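Local coordinates for protein esterase (Staphylococcus aureus subsp. aureus USA300_TCH1516, PDB 3D7R) that probably acts as an esterase of the alpha/beta hydrolase fold, hydrolysing ester bonds in a substrate that is not known, at residues L196-S200 with P201-A205; A205-N209 with K210-D214. One frame throughout, in Å; residues are numbered along the deposited sequence.

Contact 1: residues L196-S200 with P201-A205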
loop_
_atom_site.group_PDB
_atom_site.type_symbol
_atom_site.label_atom_id
_atom_site.label_comp_id
_atom_site.label_asym_id
_atom_site.label_seq_id
_atom_site.Cartn_x
_atom_site.Cartn_y
_atom_site.Cartn_z
ATOM N N LEU A 196 -8.287 -8.949 -1.328
ATOM C CA LEU A 196 -7.039 -8.158 -1.352
ATOM C C LEU A 196 -7.200 -6.921 -2.241
ATOM O O LEU A 196 -7.577 -7.047 -3.418
ATOM C CB LEU A 196 -5.854 -9.004 -1.859
ATOM C CG LEU A 196 -4.507 -8.275 -2.089
ATOM C CD1 LEU A 196 -4.015 -7.626 -0.774
ATOM C CD2 LEU A 196 -3.471 -9.266 -2.648
ATOM N N TYR A 197 -6.938 -5.737 -1.676
ATOM C CA TYR A 197 -7.107 -4.465 -2.413
ATOM C C TYR A 197 -5.746 -3.839 -2.650
ATOM O O TYR A 197 -4.947 -3.725 -1.717
ATOM C CB TYR A 197 -8.028 -3.492 -1.647
ATOM C CG TYR A 197 -9.490 -3.796 -1.848
ATOM C CD1 TYR A 197 -10.268 -3.056 -2.750
ATOM C CD2 TYR A 197 -10.096 -4.846 -1.146
ATOM C CE1 TYR A 197 -11.627 -3.375 -2.954
ATOM C CE2 TYR A 197 -11.451 -5.162 -1.331
ATOM C CZ TYR A 197 -12.200 -4.419 -2.235
ATOM O OH TYR A 197 -13.516 -4.758 -2.423
ATOM N N LEU A 198 -5.479 -3.454 -3.899
ATOM C CA LEU A 198 -4.196 -2.856 -4.266
ATOM C C LEU A 198 -4.437 -1.499 -4.892
ATOM O O LEU A 198 -5.142 -1.399 -5.903
ATOM C CB LEU A 198 -3.451 -3.760 -5.258
ATOM C CG LEU A 198 -3.192 -5.227 -4.866
ATOM C CD1 LEU A 198 -2.367 -5.942 -5.961
ATOM C CD2 LEU A 198 -2.469 -5.326 -3.521
ATOM N N ILE A 199 -3.877 -0.449 -4.296
ATOM C CA ILE A 199 -4.011 0.905 -4.848
ATOM C C ILE A 199 -2.651 1.380 -5.391
ATOM O O ILE A 199 -1.692 1.569 -4.634
ATOM C CB ILE A 199 -4.569 1.929 -3.800
ATOM C CG1 ILE A 199 -5.930 1.478 -3.248
ATOM C CG2 ILE A 199 -4.640 3.359 -4.401
ATOM C CD1 ILE A 199 -6.314 2.115 -1.894
ATOM N N SER A 200 -2.564 1.565 -6.706
ATOM C CA SER A 200 -1.299 1.950 -7.336
ATOM C C SER A 200 -0.105 1.130 -6.807
ATOM O O SER A 200 0.915 1.725 -6.396
ATOM C CB SER A 200 -1.023 3.451 -7.121
ATOM O OG SER A 200 -1.936 4.236 -7.847
ATOM N N PRO A 201 -0.213 -0.219 -6.827
ATOM C CA PRO A 201 0.858 -1.022 -6.233
ATOM C C PRO A 201 2.126 -0.884 -7.066
ATOM O O PRO A 201 2.038 -0.801 -8.296
ATOM C CB PRO A 201 0.329 -2.472 -6.337
ATOM C CG PRO A 201 -0.664 -2.464 -7.457
ATOM C CD PRO A 201 -1.282 -1.057 -7.422
ATOM N N ILE A 202 3.278 -0.844 -6.408
ATOM C CA ILE A 202 4.556 -0.868 -7.120
ATOM C C ILE A 202 4.955 -2.347 -7.230
ATOM O O ILE A 202 5.703 -2.876 -6.400
ATOM C CB ILE A 202 5.639 -0.006 -6.392
ATOM C CG1 ILE A 202 5.204 1.459 -6.291
ATOM C CG2 ILE A 202 6.990 -0.094 -7.119
ATOM C CD1 ILE A 202 6.076 2.266 -5.288
ATOM N N LEU A 203 4.404 -3.018 -8.240
ATOM C CA LEU A 203 4.528 -4.466 -8.376
ATOM C C LEU A 203 5.930 -4.991 -8.690
ATOM O O LEU A 203 6.267 -6.130 -8.345
ATOM C CB LEU A 203 3.509 -4.975 -9.402
ATOM C CG LEU A 203 2.063 -4.715 -8.928
ATOM C CD1 LEU A 203 1.059 -4.835 -10.061
ATOM C CD2 LEU A 203 1.684 -5.635 -7.767
ATOM N N ASP A 204 6.740 -4.161 -9.348
ATOM C CA ASP A 204 8.103 -4.524 -9.707
ATOM C C ASP A 204 8.977 -3.370 -9.228
ATOM O O ASP A 204 8.882 -2.273 -9.774
ATOM C CB ASP A 204 8.183 -4.717 -11.234
ATOM C CG ASP A 204 9.597 -5.013 -11.748
ATOM O OD1 ASP A 204 10.567 -5.037 -10.960
ATOM O OD2 ASP A 204 9.729 -5.203 -12.977
ATOM N N ALA A 205 9.794 -3.605 -8.199
ATOM C CA ALA A 205 10.601 -2.540 -7.596
ATOM C C ALA A 205 11.733 -2.018 -8.492
ATOM O O ALA A 205 12.315 -0.969 -8.209
ATOM C CB ALA A 205 11.174 -2.984 -6.250
#
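L198 and P201 make the main apolar contact, where strand 195-199 gives way to the loop that follows it. The contact is local, and no hydrogen bond crosses between the two segments. CB of L198 lies 3.8 Å from CG of P201. The two side chains cross at about a right angle, with CB of L198 against the CG corner of the ring. Beyond this, CD1 of L198 comes within 4.4 Å of CD2 of L203. In L198, chi1 (-55°) sets CG beside the backbone N, and the extended chi2 (-177°) then points CD1 toward L203. F276 of helix 270-282 touches both leucines, and M273 of that helix touches P201.

The backbone turns at S200, which has a left-handed conformation. O of I199 is 3.2 Å from N of P201, but a proline N has no hydrogen to give. Further on, the chain makes an inverse gamma turn at I202. The bond from N of L203 to O of P201, at 3.2 Å, is weak.

The polar contacts of S200 lie outside the two segments. Its CB points away from the loop, and OG hydrogen-bonds OE2 of E267 and N of D298. H297 also touches this serine. E267 and H297 lie on the loops after strands 259-264 and 287-292, where alpha/beta hydrolases usually carry the catalytic acid and histidine. S200 may help to position that region.

The chemistry implies two roles: apolar contact holds the strand end against the loop, while the buried hydroxyl of S200 is satisfied by E267 and D298.

Contact 2: residues A205-N209 with K210-D214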
loop_
_atom_site.group_PDB
_atom_site.type_symbol
_atom_site.label_atom_id
_atom_site.label_comp_id
_atom_site.label_asym_id
_atom_site.label_seq_id
_atom_site.Cartn_x
_atom_site.Cartn_y
_atom_site.Cartn_z
ATOM N N ALA A 205 9.794 -3.605 -8.199
ATOM C CA ALA A 205 10.601 -2.540 -7.596
ATOM C C ALA A 205 11.733 -2.018 -8.492
ATOM O O ALA A 205 12.315 -0.969 -8.209
ATOM C CB ALA A 205 11.174 -2.984 -6.250
ATOM N N THR A 206 12.072 -2.760 -9.546
ATOM C CA THR A 206 13.127 -2.326 -10.468
ATOM C C THR A 206 12.636 -1.236 -11.415
ATOM O O THR A 206 13.444 -0.430 -11.902
ATOM C CB THR A 206 13.654 -3.468 -11.350
ATOM O OG1 THR A 206 12.604 -3.919 -12.211
ATOM C CG2 THR A 206 14.156 -4.635 -10.507
ATOM N N LEU A 207 11.322 -1.226 -11.665
ATOM C CA LEU A 207 10.688 -0.305 -12.622
ATOM C C LEU A 207 11.438 -0.293 -13.961
ATOM O O LEU A 207 11.671 0.768 -14.558
ATOM C CB LEU A 207 10.542 1.115 -12.024
ATOM C CG LEU A 207 9.422 1.331 -10.995
ATOM C CD1 LEU A 207 9.664 2.589 -10.164
ATOM C CD2 LEU A 207 8.023 1.367 -11.645
ATOM N N SER A 208 11.788 -1.494 -14.422
ATOM C CA SER A 208 12.598 -1.703 -15.617
ATOM C C SER A 208 11.762 -2.259 -16.784
ATOM O O SER A 208 12.304 -2.524 -17.845
ATOM C CB SER A 208 13.733 -2.685 -15.310
ATOM O OG SER A 208 13.196 -3.966 -15.002
ATOM N N ASN A 209 10.456 -2.445 -16.574
ATOM C CA ASN A 209 9.548 -2.937 -17.623
ATOM C C ASN A 209 9.778 -2.153 -18.909
ATOM O O ASN A 209 9.649 -0.926 -18.917
ATOM C CB ASN A 209 8.084 -2.787 -17.168
ATOM C CG ASN A 209 7.085 -3.506 -18.101
ATOM O OD1 ASN A 209 7.265 -3.539 -19.317
ATOM N ND2 ASN A 209 6.021 -4.074 -17.520
ATOM N N LYS A 210 10.122 -2.844 -19.993
ATOM C CA LYS A 210 10.486 -2.143 -21.233
ATOM C C LYS A 210 9.283 -1.408 -21.855
ATOM O O LYS A 210 9.443 -0.563 -22.730
ATOM C CB LYS A 210 11.206 -3.074 -22.234
ATOM C CG LYS A 210 10.382 -4.301 -22.691
ATOM C CD LYS A 210 10.837 -4.842 -24.063
ATOM C CE LYS A 210 10.272 -6.238 -24.319
ATOM N NZ LYS A 210 8.786 -6.326 -24.038
ATOM N N ASP A 211 8.081 -1.714 -21.377
ATOM C CA ASP A 211 6.880 -1.023 -21.856
ATOM C C ASP A 211 6.665 0.331 -21.178
ATOM O O ASP A 211 5.732 1.055 -21.520
ATOM C CB ASP A 211 5.631 -1.906 -21.722
ATOM C CG ASP A 211 5.655 -3.106 -22.671
ATOM O OD1 ASP A 211 6.070 -2.950 -23.842
ATOM O OD2 ASP A 211 5.252 -4.208 -22.236
ATOM N N ILE A 212 7.521 0.667 -20.221
ATOM C CA ILE A 212 7.527 2.018 -19.657
ATOM C C ILE A 212 8.243 2.966 -20.637
ATOM O O ILE A 212 9.459 2.954 -20.764
ATOM C CB ILE A 212 8.191 2.050 -18.266
ATOM C CG1 ILE A 212 7.413 1.160 -17.285
ATOM C CG2 ILE A 212 8.308 3.497 -17.717
ATOM C CD1 ILE A 212 8.225 0.827 -16.008
ATOM N N SER A 213 7.474 3.794 -21.318
ATOM C CA SER A 213 8.026 4.664 -22.321
ATOM C C SER A 213 8.514 5.966 -21.686
ATOM O O SER A 213 8.160 6.286 -20.542
ATOM C CB SER A 213 6.927 4.983 -23.328
ATOM O OG SER A 213 5.822 5.544 -22.628
ATOM N N ASP A 214 9.292 6.732 -22.454
ATOM C CA ASP A 214 9.656 8.101 -22.069
ATOM C C ASP A 214 8.404 8.945 -21.885
ATOM O O ASP A 214 8.316 9.727 -20.932
ATOM C CB ASP A 214 10.585 8.752 -23.111
ATOM C CG ASP A 214 12.042 8.260 -23.000
ATOM O OD1 ASP A 214 12.382 7.600 -22.000
ATOM O OD2 ASP A 214 12.856 8.544 -23.894
HETATM O O HOH W 1 4.482 -4.925 -19.859
#
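N209 and I212 are the two ends of a type I beta turn, in the surface loop between strand 195-199 and helix 214-219 of the alpha/beta hydrolase fold. N of I212 donates to O of N209 at 3.0 Å, with an N-H...O angle of 164°. The asparagine side chain adds an Asx turn: its OD1 accepts from N of D211 at 2.9 Å, tilted 28° from the amide plane. CG of N209 is anti to its backbone N (chi1 -170°), which brings OD1 round over the turn.

ND2 of N209 is also used. It donates to OD1 of D272 on helix 270-282 and, at 2.9 Å, to a water. The same water donates to OD2 of D211. Both ends of the amide are therefore engaged, which should hold it in one rotation.

Before the turn, OG of S208 donates to OG1 of T206 at 2.9 Å. That hydroxyl is bonded to OD1 of D204 as well. O of T206 accepts from the side-chain amides of Q225 and N229. After the turn, OG of S213 caps N of L216 at the start of helix 214-219.

From helix 270-282, P271 touches N209, D211 and I212. Between the two segments apolar contact is slight. CD1 of I212 lies 3.8 Å from CB of N209 and 4.4 Å from CD2 of L207.

Overall arrangement
Contacts 1 and 2 follow each other along one chain and share A205. Their centres are about 15 Å apart. Contact 1 is core, with all its touching residues buried; contact 2 is mostly surface. The centre of contact 1 lies about 6 Å, and that of contact 2 about 20 Å, from the centre of the chain. The chain thus runs outward from the central sheet to helix 214-219. Both contacts touch helix 270-282, contact 1 through M273 and F276, contact 2 through P271 and D272. Their chemistry differs with depth. The first brings its side chains together by apolar contact, with no hydrogen bond between the segments, whereas the second relies on hydrogen bonds and a water.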